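Local coordinates for DegV domain-containing protein spr0652 (Streptococcus pneumoniae, PDB 6CNG), which binds linoleic acid and probably other long-chain fatty acids, and may take part in lipid transport or fatty acid metabolism, at residues I25-D28 / S29-Y33; I52-D56 / Q57-D61; N187-N191 / G192-K196. All blocks are in the same frame, centred on the assembly; numbering follows the deposited sequence.

Contact 1. Residues I25-D28 / S29-Y33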
loop_
_atom_site.group_PDB
_atom_site.type_symbol
_atom_site.label_atom_id
_atom_site.label_comp_id
_atom_site.label_asym_id
_atom_site.label_seq_id
_atom_site.Cartn_x
_atom_site.Cartn_y
_atom_site.Cartn_z
ATOM N N ILE A 25 13.533 8.358 0.677
ATOM C CA ILE A 25 12.351 7.685 0.159
ATOM C C ILE A 25 11.212 8.009 1.111
ATOM O O ILE A 25 11.267 7.662 2.296
ATOM C CB ILE A 25 12.562 6.167 0.053
ATOM C CG1 ILE A 25 13.695 5.855 -0.919
ATOM C CG2 ILE A 25 11.277 5.500 -0.393
ATOM C CD1 ILE A 25 14.130 4.400 -0.876
ATOM N N ILE A 26 10.194 8.679 0.587
ATOM C CA ILE A 26 9.032 9.111 1.356
ATOM C C ILE A 26 7.825 8.338 0.857
ATOM O O ILE A 26 7.681 8.106 -0.339
ATOM C CB ILE A 26 8.794 10.626 1.214
ATOM C CG1 ILE A 26 10.091 11.392 1.411
ATOM C CG2 ILE A 26 7.763 11.072 2.219
ATOM C CD1 ILE A 26 9.976 12.872 1.235
ATOM N N ALA A 27 6.985 7.906 1.776
ATOM C CA ALA A 27 5.751 7.239 1.406
ATOM C C ALA A 27 4.669 7.649 2.386
ATOM O O ALA A 27 4.956 7.987 3.523
ATOM C CB ALA A 27 5.899 5.707 1.428
ATOM N N ASP A 28 3.426 7.634 1.941
ATOM C CA ASP A 28 2.339 7.822 2.894
ATOM C C ASP A 28 2.001 6.491 3.593
ATOM O O ASP A 28 2.538 5.433 3.263
ATOM C CB ASP A 28 1.146 8.490 2.204
ATOM C CG ASP A 28 0.536 7.643 1.097
ATOM O OD1 ASP A 28 0.459 6.397 1.267
ATOM O OD2 ASP A 28 0.105 8.227 0.074
ATOM N N SER A 29 1.095 6.541 4.573
ATOM C CA SER A 29 0.804 5.359 5.387
ATOM C C SER A 29 -0.103 4.305 4.684
ATOM O O SER A 29 -0.550 3.343 5.335
ATOM C CB SER A 29 0.316 5.784 6.771
ATOM O OG SER A 29 -0.934 6.393 6.724
ATOM N N GLY A 30 -0.322 4.435 3.373
ATOM C CA GLY A 30 -0.716 3.319 2.542
ATOM C C GLY A 30 0.394 2.323 2.293
ATOM O O GLY A 30 0.123 1.239 1.770
ATOM N N CYS A 31 1.638 2.699 2.616
ATOM C CA CYS A 31 2.783 1.802 2.724
ATOM C C CYS A 31 2.833 1.237 4.135
ATOM O O CYS A 31 2.641 1.954 5.115
ATOM C CB CYS A 31 4.083 2.570 2.465
ATOM S SG CYS A 31 5.646 1.690 2.711
ATOM N N ASP A 32 3.105 -0.047 4.234
ATOM C CA ASP A 32 3.048 -0.712 5.519
ATOM C C ASP A 32 4.337 -0.633 6.312
ATOM O O ASP A 32 4.314 -0.970 7.494
ATOM C CB ASP A 32 2.661 -2.173 5.293
ATOM C CG ASP A 32 1.394 -2.304 4.470
ATOM O OD1 ASP A 32 0.341 -1.851 4.920
ATOM O OD2 ASP A 32 1.474 -2.813 3.355
ATOM N N TYR A 33 5.442 -0.202 5.703
ATOM C CA TYR A 33 6.709 -0.061 6.406
ATOM C C TYR A 33 6.663 1.123 7.366
ATOM O O TYR A 33 6.260 2.225 6.991
ATOM C CB TYR A 33 7.842 0.175 5.398
ATOM C CG TYR A 33 8.246 -1.017 4.566
ATOM C CD1 TYR A 33 8.458 -2.252 5.137
ATOM C CD2 TYR A 33 8.413 -0.898 3.207
ATOM C CE1 TYR A 33 8.831 -3.333 4.364
ATOM C CE2 TYR A 33 8.781 -1.961 2.433
ATOM C CZ TYR A 33 8.994 -3.178 3.007
ATOM O OH TYR A 33 9.362 -4.234 2.190
#
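At the C-terminal end of strand 23-28, a parallel strand of the sheet in the DegV fold, D28 and C31 close a type I beta turn. Its backbone bond runs from C31 N to D28 O at 3.0 Å and is nearly straight, with an N-H...O angle of 166°. The D28 side chain folds over the same turn: with chi1 at 63°, CG sits between the backbone N and the carbonyl carbon, and the carboxylate swings forward along the chain. OD1 accepts the N-H of G30 at 3.0 Å, an Asx turn laid over the beta turn. The bond is bent (146° at the hydrogen), and the donor meets OD1 on its anti side, 28° out of the carboxylate plane. The other oxygen, OD2, takes bonds from I106 N and S113 OG, which ties the turn to the end of strand 100-105 and the start of helix 113-127. A27 and C31 close the apolar side through their CB atoms, 3.8 Å apart. From there C31 SG, anti to its backbone N (chi1 174°), points onward along the loop and accepts the backbone N-H of Y33 at 3.5 Å.

Contact 2. Residues I52-D56 / Q57-D61; sequences IQVAD and QVFVD
V54 and F59 lie on one face of a beta hairpin, strand 43-54 paired antiparallel with strand 57-60 through a type II' turn from V54 to Q57. They sit diagonally across the ladder, and their side chains pass at a slant: V54 CG2, placed anti to the carbonyl carbon, comes within 3.7 Å of F59 CE1. The F59 ring stands with its CG beside the backbone N (chi1 -62°), which lays its CD1 edge alongside the strand opposite. I52 O lies in the plane of the ring at that edge, 3.5 Å from CD1, while its hydrogen bond goes to F59 N. I52 shares this face, and M70 of helix 67-76 touches both I52 and F59; T73 of the same helix touches V54. The other face carries Q53 and V58, a non-hydrogen-bonded pair whose side chains meet loosely, Q53 CG to V58 CG2, 4.4 Å, as the Q53 chain bends at chi2 and leads off.

Main-chain bonds hold this register. I52 and F59 exchange two, and V54 and Q57 exchange two more next to the turn. Of the latter, V54 N to Q57 O is 2.9 Å, and the bond that closes the turn, Q57 N to V54 O, is the longer of the two at 3.1 Å. A55 takes the first turn corner with positive phi, as type II' geometry requires. Beyond the strand, D61 forms a salt bridge with R34. Q57 extends away from the hairpin; a water donates to V54 O at 2.6 Å and only weakly to Q57 OE1.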
loop_
_atom_site.group_PDB
_atom_site.type_symbol
_atom_site.label_atom_id
_atom_site.label_comp_id
_atom_site.label_asym_id
_atom_site.label_seq_id
_atom_site.Cartn_x
_atom_site.Cartn_y
_atom_site.Cartn_z
ATOM N N ILE A 52 -7.281 8.910 10.671
ATOM C CA ILE A 52 -8.578 8.254 10.741
ATOM C C ILE A 52 -9.341 8.860 11.906
ATOM O O ILE A 52 -8.884 8.795 13.046
ATOM C CB ILE A 52 -8.426 6.742 10.947
ATOM C CG1 ILE A 52 -7.745 6.124 9.715
ATOM C CG2 ILE A 52 -9.768 6.107 11.187
ATOM C CD1 ILE A 52 -6.845 4.982 10.028
ATOM N N GLN A 53 -10.487 9.446 11.625
ATOM C CA GLN A 53 -11.311 10.082 12.644
ATOM C C GLN A 53 -12.424 9.126 13.058
ATOM O O GLN A 53 -13.200 8.678 12.212
ATOM C CB GLN A 53 -11.900 11.374 12.076
ATOM C CG GLN A 53 -12.760 12.201 13.057
ATOM C CD GLN A 53 -13.935 12.952 12.382
ATOM O OE1 GLN A 53 -15.087 12.490 12.389
ATOM N NE2 GLN A 53 -13.639 14.112 11.808
ATOM N N VAL A 54 -12.498 8.819 14.355
ATOM C CA VAL A 54 -13.575 8.019 14.932
ATOM C C VAL A 54 -14.284 8.873 15.968
ATOM O O VAL A 54 -13.729 9.139 17.035
ATOM C CB VAL A 54 -13.047 6.737 15.576
ATOM C CG1 VAL A 54 -14.174 5.884 15.989
ATOM C CG2 VAL A 54 -12.129 6.009 14.619
ATOM N N ALA A 55 -15.518 9.268 15.675
ATOM C CA ALA A 55 -16.278 10.255 16.472
ATOM C C ALA A 55 -15.431 11.523 16.607
ATOM O O ALA A 55 -14.928 12.011 15.589
ATOM C CB ALA A 55 -16.778 9.620 17.762
ATOM N N ASP A 56 -15.247 12.085 17.811
ATOM C CA ASP A 56 -14.417 13.279 17.993
ATOM C C ASP A 56 -12.973 12.956 18.410
ATOM O O ASP A 56 -12.274 13.837 18.913
ATOM C CB ASP A 56 -15.065 14.321 18.923
ATOM C CG ASP A 56 -15.554 13.740 20.249
ATOM O OD1 ASP A 56 -15.559 12.498 20.404
ATOM O OD2 ASP A 56 -15.948 14.541 21.142
ATOM N N GLN A 57 -12.504 11.731 18.158
ATOM C CA GLN A 57 -11.121 11.330 18.391
ATOM C C GLN A 57 -10.385 11.132 17.063
ATOM O O GLN A 57 -10.936 10.609 16.092
ATOM C CB GLN A 57 -11.069 10.024 19.191
ATOM C CG GLN A 57 -9.675 9.559 19.528
ATOM C CD GLN A 57 -9.649 8.509 20.630
ATOM O OE1 GLN A 57 -10.640 7.797 20.875
ATOM N NE2 GLN A 57 -8.502 8.409 21.310
ATOM N N VAL A 58 -9.132 11.541 17.021
ATOM C CA VAL A 58 -8.326 11.422 15.817
ATOM C C VAL A 58 -7.152 10.493 16.079
ATOM O O VAL A 58 -6.477 10.592 17.109
ATOM C CB VAL A 58 -7.836 12.788 15.316
ATOM C CG1 VAL A 58 -6.880 12.589 14.194
ATOM C CG2 VAL A 58 -8.993 13.630 14.871
ATOM N N PHE A 59 -6.916 9.592 15.144
ATOM C CA PHE A 59 -5.805 8.674 15.209
ATOM C C PHE A 59 -4.873 9.013 14.062
ATOM O O PHE A 59 -5.304 9.134 12.907
ATOM C CB PHE A 59 -6.305 7.242 15.096
ATOM C CG PHE A 59 -7.233 6.838 16.202
ATOM C CD1 PHE A 59 -8.594 7.064 16.102
ATOM C CD2 PHE A 59 -6.751 6.217 17.345
ATOM C CE1 PHE A 59 -9.438 6.685 17.114
ATOM C CE2 PHE A 59 -7.603 5.833 18.368
ATOM C CZ PHE A 59 -8.941 6.061 18.253
ATOM N N VAL A 60 -3.615 9.212 14.385
ATOM C CA VAL A 60 -2.609 9.496 13.380
ATOM C C VAL A 60 -1.854 8.209 13.111
ATOM O O VAL A 60 -1.417 7.529 14.044
ATOM C CB VAL A 60 -1.676 10.621 13.833
ATOM C CG1 VAL A 60 -0.634 10.858 12.775
ATOM C CG2 VAL A 60 -2.481 11.861 14.073
ATOM N N ASP A 61 -1.734 7.864 11.828
ATOM C CA ASP A 61 -1.205 6.567 11.414
ATOM C C ASP A 61 0.306 6.645 11.255
ATOM O O ASP A 61 0.858 6.530 10.163
ATOM C CB ASP A 61 -1.865 6.114 10.119
ATOM C CG ASP A 61 -1.536 4.652 9.745
ATOM O OD1 ASP A 61 -1.060 3.875 10.587
ATOM O OD2 ASP A 61 -1.775 4.279 8.583
HETATM O O HOH W 1 -13.752 8.330 19.546
#

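Contact 3. Residues N187-N191 / G192-K196; sequences NLVKN and GRLSK. With EIC (linoleic acid), chain C.
V189 O is gripped by two donors, G192 N at 2.9 Å and a water that donates to it at 3.0 Å. Paired with the bond from R193 N to L188 O, 2.9 Å, the G192 bond makes the Schellman motif that ends helix 186-190, with G192 at positive phi as its C' residue. The water on V189 O also donates to L194 O, joining the last helical turn to the chain that leaves it. Apolar contacts back the motif: L188 CB meets L194 CB at 4.0 Å, and V189 CG1 lies against K196 CD, whose chain bends at chi2 to pass the valine.

N191 ND2 returns to N187 O and also donates to S81 O. The planes of the N191 amide and the R193 guanidinium are 25° apart, and a second water bridges the two, donating to N191 OD1 at 2.6 Å and accepting from R193 NH2 in the guanidinium plane. R193 lines the linoleic acid pocket, its NE held by L110 O. One face of the guanidinium receives linoleic acid C3, 3.7 Å above its centre. NH1 is 3.7 Å from carboxylate O2, beyond a direct hydrogen bond, and the carboxylate is hydrogen-bonded to S111 OG. The arginine's positive charge therefore probably favours the carboxylate through its field, while its flat face packs on the hydrocarbon.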
loop_
_atom_site.group_PDB
_atom_site.type_symbol
_atom_site.label_atom_id
_atom_site.label_comp_id
_atom_site.label_asym_id
_atom_site.label_seq_id
_atom_site.Cartn_x
_atom_site.Cartn_y
_atom_site.Cartn_z
ATOM N N ASN A 187 -16.097 -0.149 5.317
ATOM C CA ASN A 187 -15.491 1.164 5.447
ATOM C C ASN A 187 -15.191 1.775 4.090
ATOM O O ASN A 187 -15.309 2.988 3.918
ATOM C CB ASN A 187 -14.235 1.086 6.294
ATOM C CG ASN A 187 -14.546 0.918 7.765
ATOM O OD1 ASN A 187 -15.656 1.139 8.216
ATOM N ND2 ASN A 187 -13.575 0.497 8.503
ATOM N N LEU A 188 -14.783 0.960 3.125
ATOM C CA LEU A 188 -14.654 1.443 1.757
ATOM C C LEU A 188 -15.963 2.044 1.252
ATOM O O LEU A 188 -15.990 3.151 0.707
ATOM C CB LEU A 188 -14.213 0.298 0.848
ATOM C CG LEU A 188 -12.752 -0.102 0.966
ATOM C CD1 LEU A 188 -12.544 -1.500 0.416
ATOM C CD2 LEU A 188 -11.864 0.914 0.273
ATOM N N VAL A 189 -17.062 1.324 1.413
ATOM C CA VAL A 189 -18.345 1.833 0.934
ATOM C C VAL A 189 -18.720 3.105 1.685
ATOM O O VAL A 189 -19.039 4.130 1.081
ATOM C CB VAL A 189 -19.409 0.734 1.055
ATOM C CG1 VAL A 189 -20.753 1.254 0.709
ATOM C CG2 VAL A 189 -19.047 -0.437 0.166
ATOM N N LYS A 190 -18.628 3.074 3.011
ATOM C CA LYS A 190 -19.044 4.211 3.821
ATOM C C LYS A 190 -18.287 5.478 3.470
ATOM O O LYS A 190 -18.789 6.584 3.701
ATOM C CB LYS A 190 -18.812 3.893 5.292
ATOM C CG LYS A 190 -19.816 2.883 5.866
ATOM C CD LYS A 190 -19.400 2.303 7.253
ATOM C CE LYS A 190 -20.520 1.524 7.900
ATOM N NZ LYS A 190 -20.116 0.801 9.135
ATOM N N ASN A 191 -17.069 5.339 2.954
ATOM C CA ASN A 191 -16.213 6.462 2.625
ATOM C C ASN A 191 -16.226 6.792 1.142
ATOM O O ASN A 191 -15.446 7.633 0.707
ATOM C CB ASN A 191 -14.785 6.183 3.094
ATOM C CG ASN A 191 -14.593 6.430 4.559
ATOM O OD1 ASN A 191 -14.213 7.520 4.959
ATOM N ND2 ASN A 191 -14.823 5.410 5.368
ATOM N N GLY A 192 -17.096 6.157 0.367
ATOM C CA GLY A 192 -17.245 6.477 -1.040
ATOM C C GLY A 192 -16.107 6.034 -1.922
ATOM O O GLY A 192 -15.808 6.708 -2.907
ATOM N N ARG A 193 -15.476 4.902 -1.602
ATOM C CA ARG A 193 -14.373 4.356 -2.384
ATOM C C ARG A 193 -14.711 3.006 -3.004
ATOM O O ARG A 193 -13.854 2.373 -3.630
ATOM C CB ARG A 193 -13.110 4.274 -1.527
ATOM C CG ARG A 193 -12.279 5.541 -1.598
ATOM C CD ARG A 193 -12.035 6.155 -0.277
ATOM N NE ARG A 193 -11.472 7.492 -0.436
ATOM C CZ ARG A 193 -11.499 8.441 0.490
ATOM N NH1 ARG A 193 -10.976 9.609 0.240
ATOM N NH2 ARG A 193 -12.020 8.230 1.669
ATOM N N LEU A 194 -15.946 2.580 -2.878
ATOM C CA LEU A 194 -16.445 1.370 -3.500
ATOM C C LEU A 194 -17.958 1.547 -3.579
ATOM O O LEU A 194 -18.570 2.060 -2.642
ATOM C CB LEU A 194 -16.073 0.150 -2.675
ATOM C CG LEU A 194 -16.435 -1.185 -3.277
ATOM C CD1 LEU A 194 -15.677 -1.522 -4.509
ATOM C CD2 LEU A 194 -16.177 -2.209 -2.263
ATOM N N SER A 195 -18.538 1.189 -4.728
ATOM C CA SER A 195 -19.966 1.371 -4.941
ATOM C C SER A 195 -20.760 0.401 -4.081
ATOM O O SER A 195 -20.322 -0.716 -3.810
ATOM C CB SER A 195 -20.306 1.120 -6.417
ATOM O OG SER A 195 -20.070 -0.234 -6.752
ATOM N N LYS A 196 -21.948 0.850 -3.652
ATOM C CA LYS A 196 -22.969 -0.054 -3.126
ATOM C C LYS A 196 -23.293 -1.185 -4.098
ATOM O O LYS A 196 -23.600 -2.294 -3.662
ATOM C CB LYS A 196 -24.245 0.723 -2.805
ATOM C CG LYS A 196 -24.222 1.518 -1.513
ATOM C CD LYS A 196 -23.500 2.842 -1.646
ATOM C CE LYS A 196 -23.790 3.736 -0.429
ATOM N NZ LYS A 196 -22.985 5.006 -0.376
HETATM C C1 EIC C . -7.905 9.259 2.385
HETATM C C2 EIC C . -7.357 7.842 2.250
HETATM C C3 EIC C . -8.253 6.911 1.465
HETATM C C4 EIC C . -7.540 5.630 1.102
HETATM C C5 EIC C . -8.392 4.734 0.229
HETATM C C6 EIC C . -7.635 3.493 -0.234
HETATM C C7 EIC C . -7.470 2.429 0.860
HETATM C C8 EIC C . -6.572 1.299 0.390
HETATM C C9 EIC C . -6.357 0.361 1.555
HETATM C C10 EIC C . -7.088 -0.721 1.708
HETATM C C11 EIC C . -8.208 -1.103 0.749
HETATM C C12 EIC C . -7.993 -2.580 0.449
HETATM C C13 EIC C . -7.961 -3.102 -0.758
HETATM C C14 EIC C . -8.174 -2.274 -2.008
HETATM C C15 EIC C . -6.870 -1.656 -2.505
HETATM C C16 EIC C . -7.137 -0.861 -3.775
HETATM C C17 EIC C . -5.922 -0.101 -4.217
HETATM C C18 EIC C . -6.255 0.703 -5.454
HETATM O O1 EIC C . -7.483 10.194 1.653
HETATM O O2 EIC C . -8.794 9.486 3.242
HETATM O O HOH W 2 -19.887 4.295 -1.761
HETATM O O HOH W 3 -13.155 9.699 3.928
#

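Overall arrangement
Contact 1 is wholly buried near the middle of the chain, whereas contacts 2 and 3 lie farther out and are partly exposed. The first two share a sheet: strands 23-28 and 43-54 are neighbours in it, and S29 OG hydrogen-bonds to D61 OD2 between them. Contact 3 touches neither, though its nearest atoms come within about 7 Å of contact 2, and it alone meets the linoleic acid directly. Their chemistry follows their place: a buried carboxylate satisfied by backbone and hydroxyl donors in contact 1, a backbone ladder with I52, V54 and F59 gathered on one face in contact 2, and a helix terminus with waters and an arginine at the lipid head in contact 3.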